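Local coordinates for Ser-thr phosphatase MSPP (Mycobacterium smegmatis, PDB 2JFR), which probably removes phosphate from phosphoserine and phosphothreonine of proteins, as a metal-dependent phosphatase of the PPM (PP2C) family that holds manganese and magnesium, at residues T143-E146 against A147-P151; L196-D199 against A200-P204; L66-A69 against V70-N74. All coordinates share one frame; numbering follows the deposited sequence.

Contact 1 (T143-E146 against A147-P151)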
ATOM      1  N   THR A 143     -12.893  -7.004  14.568  1.00 28.28           N
ATOM      2  CA  THR A 143     -13.197  -6.564  13.220  1.00 27.21           C
ATOM      3  C   THR A 143     -12.177  -5.591  12.675  1.00 22.70           C
ATOM      4  O   THR A 143     -11.384  -5.011  13.422  1.00 24.17           O
ATOM      5  CB  THR A 143     -14.564  -5.844  13.138  1.00 27.66           C
ATOM      6  OG1 THR A 143     -14.520  -4.648  13.875  1.00 28.80           O
ATOM      7  CG2 THR A 143     -15.709  -6.766  13.663  1.00 39.28           C
ATOM      8  N   ARG A 144     -12.154  -5.402  11.343  1.00 20.96           N
ATOM      9  CA  ARG A 144     -11.290  -4.398  10.766  0.63 19.93           C
ATOM     10  C   ARG A 144     -11.583  -2.978  11.303  1.00 19.90           C
ATOM     11  O   ARG A 144     -10.726  -2.170  11.554  1.00 21.28           O
ATOM     12  CB  ARG A 144     -11.388  -4.430   9.242  0.63 19.34           C
ATOM     13  CG  ARG A 144     -10.994  -5.731   8.525  0.63 21.79           C
ATOM     14  CD  ARG A 144     -10.730  -5.433   7.036  0.63 25.26           C
ATOM     15  NE  ARG A 144     -10.859  -6.620   6.172  0.63 19.81           N
ATOM     16  CZ  ARG A 144      -9.822  -7.443   5.967  0.63 21.11           C
ATOM     17  NH1 ARG A 144      -8.592  -7.300   6.472  0.63 30.48           N
ATOM     18  NH2 ARG A 144     -10.064  -8.497   5.139  0.63 27.80           N
ATOM     19  N   HIS A 145     -12.862  -2.676  11.536  1.00 21.23           N
ATOM     20  CA  HIS A 145     -13.197  -1.375  12.086  1.00 22.92           C
ATOM     21  C   HIS A 145     -12.589  -1.202  13.474  1.00 25.29           C
ATOM     22  O   HIS A 145     -12.018  -0.197  13.812  1.00 25.80           O
ATOM     23  CB  HIS A 145     -14.726  -1.156  12.052  1.00 23.59           C
ATOM     24  CG  HIS A 145     -15.108   0.135  12.687  1.00 25.25           C
ATOM     25  ND1 HIS A 145     -14.981   1.359  12.009  1.00 28.69           N
ATOM     26  CD2 HIS A 145     -15.561   0.421  13.922  1.00 30.64           C
ATOM     27  CE1 HIS A 145     -15.397   2.325  12.846  1.00 34.85           C
ATOM     28  NE2 HIS A 145     -15.751   1.793  14.006  1.00 33.69           N
ATOM     29  N   GLU A 146     -12.800  -2.238  14.304  1.00 26.08           N
ATOM     30  CA  GLU A 146     -12.175  -2.233  15.642  1.00 30.59           C
ATOM     31  C   GLU A 146     -10.669  -2.063  15.596  1.00 27.32           C
ATOM     32  O   GLU A 146     -10.112  -1.359  16.432  1.00 27.47           O
ATOM     33  CB  GLU A 146     -12.477  -3.543  16.436  1.00 31.64           C
ATOM     34  CG  GLU A 146     -13.935  -3.599  16.806  1.00 38.01           C
ATOM     35  CD  GLU A 146     -14.537  -4.913  17.161  1.00 40.91           C
ATOM     36  OE1 GLU A 146     -14.047  -6.038  16.957  1.00 38.64           O
ATOM     37  OE2 GLU A 146     -15.662  -4.822  17.725  1.00 66.41           O
ATOM     38  N   ALA A 147     -10.005  -2.736  14.629  1.00 25.88           N
ATOM     39  CA  ALA A 147      -8.574  -2.591  14.498  1.00 23.77           C
ATOM     40  C   ALA A 147      -8.129  -1.114  14.279  1.00 22.65           C
ATOM     41  O   ALA A 147      -7.012  -0.771  14.640  1.00 22.34           O
ATOM     42  CB  ALA A 147      -8.078  -3.518  13.392  1.00 24.73           C
ATOM     43  N   ARG A 148      -8.971  -0.245  13.684  1.00 23.62           N
ATOM     44  CA  ARG A 148      -8.611   1.154  13.465  1.00 25.23           C
ATOM     45  C   ARG A 148      -8.301   1.863  14.763  1.00 23.52           C
ATOM     46  O   ARG A 148      -7.549   2.812  14.760  1.00 25.48           O
ATOM     47  CB  ARG A 148      -9.698   2.096  12.810  1.00 22.97           C
ATOM     48  CG  ARG A 148     -10.005   1.695  11.470  1.00 20.31           C
ATOM     49  CD  ARG A 148     -11.077   2.501  10.866  1.00 18.75           C
ATOM     50  NE  ARG A 148     -10.720   3.903  10.654  1.00 17.93           N
ATOM     51  CZ  ARG A 148     -11.542   4.904  10.355  1.00 18.10           C
ATOM     52  NH1 ARG A 148     -12.819   4.666  10.146  1.00 19.56           N
ATOM     53  NH2 ARG A 148     -11.075   6.136  10.221  1.00 19.15           N
ATOM     54  N   TRP A 149      -8.939   1.395  15.867  1.00 23.05           N
ATOM     55  CA  TRP A 149      -8.875   2.071  17.156  1.00 23.34           C
ATOM     56  C   TRP A 149      -8.072   1.319  18.150  1.00 21.79           C
ATOM     57  O   TRP A 149      -7.905   1.785  19.283  1.00 24.57           O
ATOM     58  CB  TRP A 149     -10.331   2.360  17.679  1.00 23.60           C
ATOM     59  CG  TRP A 149     -11.213   2.819  16.545  1.00 21.04           C
ATOM     60  CD1 TRP A 149     -12.272   2.181  16.043  1.00 25.82           C
ATOM     61  CD2 TRP A 149     -11.045   4.063  15.789  1.00 19.57           C
ATOM     62  NE1 TRP A 149     -12.818   2.887  14.995  1.00 25.32           N
ATOM     63  CE2 TRP A 149     -12.070   4.041  14.829  1.00 22.23           C
ATOM     64  CE3 TRP A 149     -10.124   5.080  15.838  1.00 21.93           C
ATOM     65  CZ2 TRP A 149     -12.256   5.078  13.869  1.00 24.58           C
ATOM     66  CZ3 TRP A 149     -10.291   6.105  14.923  1.00 26.02           C
ATOM     67  CH2 TRP A 149     -11.342   6.064  13.982  1.00 26.22           C
ATOM     68  N   HIS A 150      -7.514   0.191  17.744  1.00 20.70           N
ATOM     69  CA  HIS A 150      -6.791  -0.678  18.678  1.00 20.48           C
ATOM     70  C   HIS A 150      -5.537   0.024  19.121  1.00 19.56           C
ATOM     71  O   HIS A 150      -4.813   0.609  18.276  1.00 19.98           O
ATOM     72  CB  HIS A 150      -6.478  -2.021  18.020  1.00 21.87           C
ATOM     73  CG  HIS A 150      -5.918  -3.052  18.947  1.00 21.67           C
ATOM     74  ND1 HIS A 150      -4.690  -3.032  19.389  1.00 22.55           N
ATOM     75  CD2 HIS A 150      -6.519  -4.094  19.518  1.00 25.45           C
ATOM     76  CE1 HIS A 150      -4.490  -3.995  20.234  1.00 23.53           C
ATOM     77  NE2 HIS A 150      -5.606  -4.699  20.323  1.00 26.93           N
ATOM     78  N   PRO A 151      -5.223  -0.025  20.394  1.00 19.68           N
ATOM     79  CA  PRO A 151      -4.088   0.761  20.872  1.00 19.51           C
ATOM     80  C   PRO A 151      -2.751   0.293  20.425  1.00 20.14           C
ATOM     81  O   PRO A 151      -1.757   0.989  20.626  1.00 23.15           O
ATOM     82  CB  PRO A 151      -4.267   0.631  22.394  1.00 22.03           C
ATOM     83  CG  PRO A 151      -5.009  -0.659  22.612  1.00 23.31           C
ATOM     84  CD  PRO A 151      -5.968  -0.630  21.480  1.00 21.91           C
TER
HETATM   85  O   HOH W   1     -14.096   2.092   9.424  1.00 23.56           O
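Trp149 and His145, four residues apart round the short helix 144-147 and its exit, form a T-shaped pair in which the indole presents its edge to the imidazole face. Followed outward, the tryptophan begins with CB near the carbonyl oxygen of Glu146, the acceptor of its own backbone N at 3.0 Å. CG is set anti to its carbonyl carbon (chi1 -41°), which swings the five-membered ring back over the preceding turn; CD1 then lies 3.3 Å from His145 O. Next to it NE1 stands above the imidazole, offset toward its rim and 3.3 Å from NE2 of His145. The ring planes are 72° apart. Further out, CZ2 lies 3.6 Å above the guanidinium plane of Arg148, over its centre. The helix itself starts with a capping box: OG1 of the N-cap residue Thr143 accepts from Glu146 N, while Thr143 N donates to OE1 of Glu146 at 2.8 Å, coming from above the carboxylate plane. The first turn is closed by Ala147 N on Thr143 O, a bond of 2.9 Å. The other ring nitrogen of His145, ND1, shares a water with Arg148 NH1; the water lies in the imidazole plane and accepts from NH1. Elsewhere on the guanidinium of Arg148, NE donates to Phe189 O and NH2 to Ala192 O.

Contact 2 (L196-D199 against A200-P204)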
ATOM      1  N   LEU A 196     -17.190   8.983   4.474  1.00 20.06           N
ATOM      2  CA  LEU A 196     -16.582  10.032   3.633  0.63 19.77           C
ATOM      3  C   LEU A 196     -15.351   9.546   2.898  1.00 18.62           C
ATOM      4  O   LEU A 196     -15.101   9.954   1.761  1.00 20.07           O
ATOM      5  CB  LEU A 196     -16.391  11.178   4.616  0.63 17.58           C
ATOM      6  CG  LEU A 196     -15.908  12.416   3.878  0.63 17.54           C
ATOM      7  CD1 LEU A 196     -16.978  12.966   2.964  0.63 18.74           C
ATOM      8  CD2 LEU A 196     -15.512  13.436   4.934  0.63 18.45           C
ATOM      9  N   ILE A 197     -14.598   8.600   3.481  1.00 16.75           N
ATOM     10  CA  ILE A 197     -13.529   7.932   2.734  1.00 16.63           C
ATOM     11  C   ILE A 197     -14.099   7.255   1.505  1.00 16.54           C
ATOM     12  O   ILE A 197     -13.554   7.380   0.411  1.00 17.15           O
ATOM     13  CB  ILE A 197     -12.745   6.943   3.609  1.00 16.40           C
ATOM     14  CG1 ILE A 197     -12.006   7.683   4.740  1.00 17.30           C
ATOM     15  CG2 ILE A 197     -11.795   6.127   2.757  1.00 17.29           C
ATOM     16  CD1 ILE A 197     -11.431   6.756   5.783  1.00 18.01           C
ATOM     17  N   VAL A 198     -15.191   6.511   1.666  1.00 16.69           N
ATOM     18  CA  VAL A 198     -15.788   5.816   0.541  1.00 17.63           C
ATOM     19  C   VAL A 198     -16.308   6.784  -0.479  1.00 17.91           C
ATOM     20  O   VAL A 198     -16.159   6.557  -1.689  1.00 19.25           O
ATOM     21  CB  VAL A 198     -16.864   4.841   1.034  1.00 20.08           C
ATOM     22  CG1 VAL A 198     -17.575   4.229  -0.193  1.00 25.13           C
ATOM     23  CG2 VAL A 198     -16.240   3.768   1.922  1.00 22.06           C
ATOM     24  N   ASP A 199     -16.921   7.887  -0.026  1.00 18.54           N
ATOM     25  CA  ASP A 199     -17.391   8.940  -0.972  1.00 19.47           C
ATOM     26  C   ASP A 199     -16.201   9.460  -1.846  1.00 18.82           C
ATOM     27  O   ASP A 199     -16.282   9.573  -3.053  1.00 20.66           O
ATOM     28  CB  ASP A 199     -18.049  10.063  -0.188  1.00 21.97           C
ATOM     29  CG  ASP A 199     -18.368  11.293  -0.956  1.00 29.60           C
ATOM     30  OD1 ASP A 199     -19.276  11.092  -1.782  1.00 34.97           O
ATOM     31  OD2 ASP A 199     -17.837  12.424  -0.722  1.00 35.46           O
ATOM     32  N   ALA A 200     -15.081   9.738  -1.169  1.00 18.20           N
ATOM     33  CA  ALA A 200     -13.909  10.179  -1.929  1.00 18.20           C
ATOM     34  C   ALA A 200     -13.424   9.095  -2.869  1.00 18.12           C
ATOM     35  O   ALA A 200     -13.073   9.342  -4.034  1.00 19.22           O
ATOM     36  CB  ALA A 200     -12.819  10.595  -0.934  1.00 18.90           C
ATOM     37  N   ALA A 201     -13.326   7.855  -2.387  1.00 17.97           N
ATOM     38  CA  ALA A 201     -12.752   6.749  -3.124  1.00 18.35           C
ATOM     39  C   ALA A 201     -13.588   6.372  -4.360  1.00 18.80           C
ATOM     40  O   ALA A 201     -13.032   5.727  -5.249  1.00 21.28           O
ATOM     41  CB  ALA A 201     -12.608   5.538  -2.251  1.00 18.95           C
ATOM     42  N   THR A 202     -14.842   6.740  -4.381  1.00 19.22           N
ATOM     43  CA  THR A 202     -15.742   6.419  -5.485  1.00 21.39           C
ATOM     44  C   THR A 202     -15.901   7.594  -6.422  1.00 22.29           C
ATOM     45  O   THR A 202     -16.710   7.527  -7.366  1.00 25.76           O
ATOM     46  CB  THR A 202     -17.107   5.944  -4.994  1.00 22.76           C
ATOM     47  OG1 THR A 202     -17.700   6.870  -4.067  1.00 23.64           O
ATOM     48  CG2 THR A 202     -16.987   4.587  -4.303  1.00 23.47           C
ATOM     49  N   SER A 203     -15.135   8.649  -6.259  1.00 21.53           N
ATOM     50  CA  SER A 203     -15.230   9.785  -7.151  1.00 22.01           C
ATOM     51  C   SER A 203     -14.983   9.324  -8.590  1.00 22.96           C
ATOM     52  O   SER A 203     -13.985   8.620  -8.823  1.00 22.67           O
ATOM     53  CB  SER A 203     -14.184  10.805  -6.855  1.00 22.28           C
ATOM     54  OG  SER A 203     -14.270  11.322  -5.555  1.00 22.72           O
ATOM     55  N   PRO A 204     -15.846   9.615  -9.538  1.00 24.63           N
ATOM     56  CA  PRO A 204     -15.630   8.992 -10.872  1.00 27.66           C
ATOM     57  C   PRO A 204     -14.286   9.250 -11.496  1.00 25.92           C
ATOM     58  O   PRO A 204     -13.726   8.320 -12.075  1.00 27.11           O
ATOM     59  CB  PRO A 204     -16.714   9.705 -11.713  1.00 37.03           C
ATOM     60  CG  PRO A 204     -17.810   9.935 -10.718  1.00 36.79           C
ATOM     61  CD  PRO A 204     -17.106  10.345  -9.438  1.00 28.18           C
TER
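Thr202 folds its side chain back over the last turn of helix 194-201, CG2 lying 3.4 Å from Val198 O and 4.2 Å from CG1 of Val198. The two branched chains cross obliquely, and their closest approach is the loose one between these methyls. A chi1 of 53° places OG1 between the threonine's backbone N and carbonyl carbon, and from there it faces two carbonyls of the preceding turn: Val198 O at 2.9 Å and Asp199 O at 3.2 Å. Its one proton can serve either, and the choice is not settled. Thr202 N reaches the same two oxygens only weakly, as expected where the chain first leaves helical torsions, and the hydroxyl probably supplements the weakening backbone bonds. Upstream the pattern is regular, with Ala200 N bonded to Leu196 O and Ala201 N to Ile197 O at 2.8 Å. This is the C-terminal end of a helix that packs on strands 115-119 and 122-125 through Ala201, and on helix 206-219 through Ala200. Ser203, next after Thr202, grips Ala200 O twice, through OG at 2.8 Å and N at 3.1 Å, both from the same face of the carbonyl plane. Arg212 of helix 206-219 hydrogen-bonds to that hydroxyl and forms a salt bridge with OD2 of Asp199.

Contact 3 (L66-A69 against V70-N74)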
ATOM      1  N   LEU A  66       8.462 -10.292  -9.818  1.00 16.42           N
ATOM      2  CA  LEU A  66       7.933  -9.371  -8.818  1.00 16.34           C
ATOM      3  C   LEU A  66       8.336  -9.808  -7.442  1.00 16.06           C
ATOM      4  O   LEU A  66       8.793  -9.002  -6.624  1.00 16.18           O
ATOM      5  CB  LEU A  66       6.404  -9.270  -8.949  1.00 16.27           C
ATOM      6  CG  LEU A  66       5.708  -8.391  -7.921  1.00 16.50           C
ATOM      7  CD1 LEU A  66       6.242  -6.987  -8.000  1.00 18.54           C
ATOM      8  CD2 LEU A  66       4.212  -8.449  -8.081  1.00 18.59           C
ATOM      9  N   LEU A  67       8.187 -11.091  -7.165  1.00 16.25           N
ATOM     10  CA  LEU A  67       8.577 -11.599  -5.848  1.00 16.63           C
ATOM     11  C   LEU A  67      10.063 -11.418  -5.612  1.00 16.37           C
ATOM     12  O   LEU A  67      10.506 -11.044  -4.516  1.00 17.02           O
ATOM     13  CB  LEU A  67       8.152 -13.050  -5.646  1.00 17.60           C
ATOM     14  CG  LEU A  67       6.663 -13.236  -5.588  1.00 22.22           C
ATOM     15  CD1 LEU A  67       6.333 -14.716  -5.705  1.00 23.09           C
ATOM     16  CD2 LEU A  67       6.118 -12.653  -4.298  1.00 33.46           C
ATOM     17  N   GLU A  68      10.876 -11.683  -6.633  1.00 16.47           N
ATOM     18  CA  GLU A  68      12.329 -11.464  -6.573  0.62 17.14           C
ATOM     19  C   GLU A  68      12.642  -9.987  -6.302  1.00 16.65           C
ATOM     20  O   GLU A  68      13.533  -9.674  -5.531  1.00 17.30           O
ATOM     21  CB  GLU A  68      13.030 -11.935  -7.825  0.62 17.46           C
ATOM     22  CG  GLU A  68      14.544 -11.842  -7.736  0.62 21.77           C
ATOM     23  CD  GLU A  68      15.250 -12.397  -6.555  0.62 25.87           C
ATOM     24  OE1 GLU A  68      14.835 -13.306  -5.798  0.62 34.44           O
ATOM     25  OE2 GLU A  68      16.412 -11.961  -6.293  0.62 35.96           O
ATOM     26  N   ALA A  69      11.901  -9.108  -6.955  1.00 16.21           N
ATOM     27  CA  ALA A  69      12.138  -7.667  -6.795  1.00 16.16           C
ATOM     28  C   ALA A  69      11.830  -7.229  -5.383  1.00 15.87           C
ATOM     29  O   ALA A  69      12.527  -6.376  -4.832  1.00 16.57           O
ATOM     30  CB  ALA A  69      11.305  -6.908  -7.799  1.00 16.75           C
ATOM     31  N   VAL A  70      10.800  -7.819  -4.767  1.00 16.13           N
ATOM     32  CA  VAL A  70      10.500  -7.511  -3.379  1.00 15.99           C
ATOM     33  C   VAL A  70      11.628  -8.016  -2.472  1.00 16.65           C
ATOM     34  O   VAL A  70      12.029  -7.319  -1.545  1.00 17.06           O
ATOM     35  CB  VAL A  70       9.138  -8.100  -3.000  1.00 17.67           C
ATOM     36  CG1 VAL A  70       8.881  -7.994  -1.479  1.00 19.33           C
ATOM     37  CG2 VAL A  70       8.018  -7.384  -3.786  1.00 18.34           C
ATOM     38  N   GLN A  71      12.154  -9.215  -2.728  1.00 16.80           N
ATOM     39  CA  GLN A  71      13.261  -9.720  -1.988  1.00 17.48           C
ATOM     40  C   GLN A  71      14.466  -8.815  -2.141  1.00 16.98           C
ATOM     41  O   GLN A  71      15.165  -8.524  -1.158  1.00 18.14           O
ATOM     42  CB  GLN A  71      13.656 -11.114  -2.452  1.00 20.38           C
ATOM     43  CG  GLN A  71      12.638 -12.215  -2.182  1.00 24.83           C
ATOM     44  CD  GLN A  71      12.525 -12.473  -0.698  1.00 28.24           C
ATOM     45  OE1 GLN A  71      13.470 -12.580   0.064  1.00 37.36           O
ATOM     46  NE2 GLN A  71      11.315 -12.573  -0.239  1.00 26.63           N
ATOM     47  N   GLN A  72      14.756  -8.348  -3.345  1.00 17.00           N
ATOM     48  CA  GLN A  72      15.887  -7.485  -3.551  0.76 17.60           C
ATOM     49  C   GLN A  72      15.684  -6.142  -2.869  1.00 16.78           C
ATOM     50  O   GLN A  72      16.642  -5.578  -2.332  1.00 17.93           O
ATOM     51  CB  GLN A  72      16.104  -7.328  -5.048  0.76 20.57           C
ATOM     52  CG  GLN A  72      16.712  -8.597  -5.664  0.76 23.03           C
ATOM     53  CD  GLN A  72      17.946  -9.142  -4.874  0.76 30.65           C
ATOM     54  OE1 GLN A  72      18.915  -8.448  -4.602  0.76 32.85           O
ATOM     55  NE2 GLN A  72      17.882 -10.404  -4.366  0.76 51.52           N
ATOM     56  N   ALA A  73      14.475  -5.626  -2.868  1.00 16.29           N
ATOM     57  CA  ALA A  73      14.174  -4.388  -2.169  1.00 16.11           C
ATOM     58  C   ALA A  73      14.459  -4.546  -0.671  1.00 15.75           C
ATOM     59  O   ALA A  73      15.069  -3.689  -0.043  1.00 16.52           O
ATOM     60  CB  ALA A  73      12.738  -3.949  -2.404  1.00 16.71           C
ATOM     61  N   ASN A  74      14.002  -5.673  -0.100  1.00 15.41           N
ATOM     62  CA  ASN A  74      14.288  -5.946   1.307  1.00 15.62           C
ATOM     63  C   ASN A  74      15.789  -5.931   1.583  1.00 15.97           C
ATOM     64  O   ASN A  74      16.236  -5.309   2.537  1.00 16.74           O
ATOM     65  CB  ASN A  74      13.674  -7.297   1.684  1.00 15.52           C
ATOM     66  CG  ASN A  74      13.947  -7.598   3.116  1.00 16.15           C
ATOM     67  OD1 ASN A  74      13.442  -6.920   3.997  1.00 16.43           O
ATOM     68  ND2 ASN A  74      14.788  -8.599   3.362  1.00 17.33           N
TER
HETATM   69  O   HOH W   2       9.249 -11.907  -2.116  1.00 25.90           O
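Glu68 and Gln72 meet on the solvent side of helix 63-81. The polar contacts here are of three sorts. The first joins side chains one turn apart: in the conformers described, NE2 of Gln72 donates to OE2 of Glu68 at 2.9 Å, bent to 134° at the hydrogen and approaching from above the carboxylate plane. Both chains curl at chi2 (49° in Glu68), which brings their ends together. Each side chain has a second conformer, and the bond is probably not permanent. The second sort is the backbone, with four successive i to i+4 bonds, from Val70 N on Leu66 O through Ala73 N on Ala69 O. The third is a water that donates to Leu67 O, already bonded to Gln71 N, and accepts from NE2 of Gln71. The side-chain NE2 of Gln71 also donates to Ile166 O. Beyond these, side-chain carbons rest on carbonyl oxygens of the previous turn, as CG2 of Val70 does 3.4 Å from Leu66 O. In the alpha-beta-beta-alpha sandwich of PP2C phosphatases, the buried side of this helix, with Leu66, Ala69 and Val70, packs against Leu53 of helix 42-59; Leu66, Leu67 and Val70 touch Val108 of strand 106-110, and Val70 also reaches Leu92 of strand 89-96.

In the fold
All three contacts are local, within a turn or so of helix, yet they sample different places in the fold. Contact 1 is a surface contact made on a short helix and its exit, with aromatic, capping-box and water-bridged chemistry, and the side chain of Arg148 lies about 8 Å from a bound magnesium ion. Contacts 2 and 3 are partly buried, each with one helix flank against a different antiparallel five-stranded sheet: contact 2 closes a helix C-terminus with hydroxyls on carbonyls, whereas contact 3, in mid-helix, keeps regular backbone bonds with a carboxylate-amide pair on its solvent side. Contacts 1 and 2 come within about 4 Å at their nearest atoms without touching; contact 3 lies on the opposite side of the chain's centre from both.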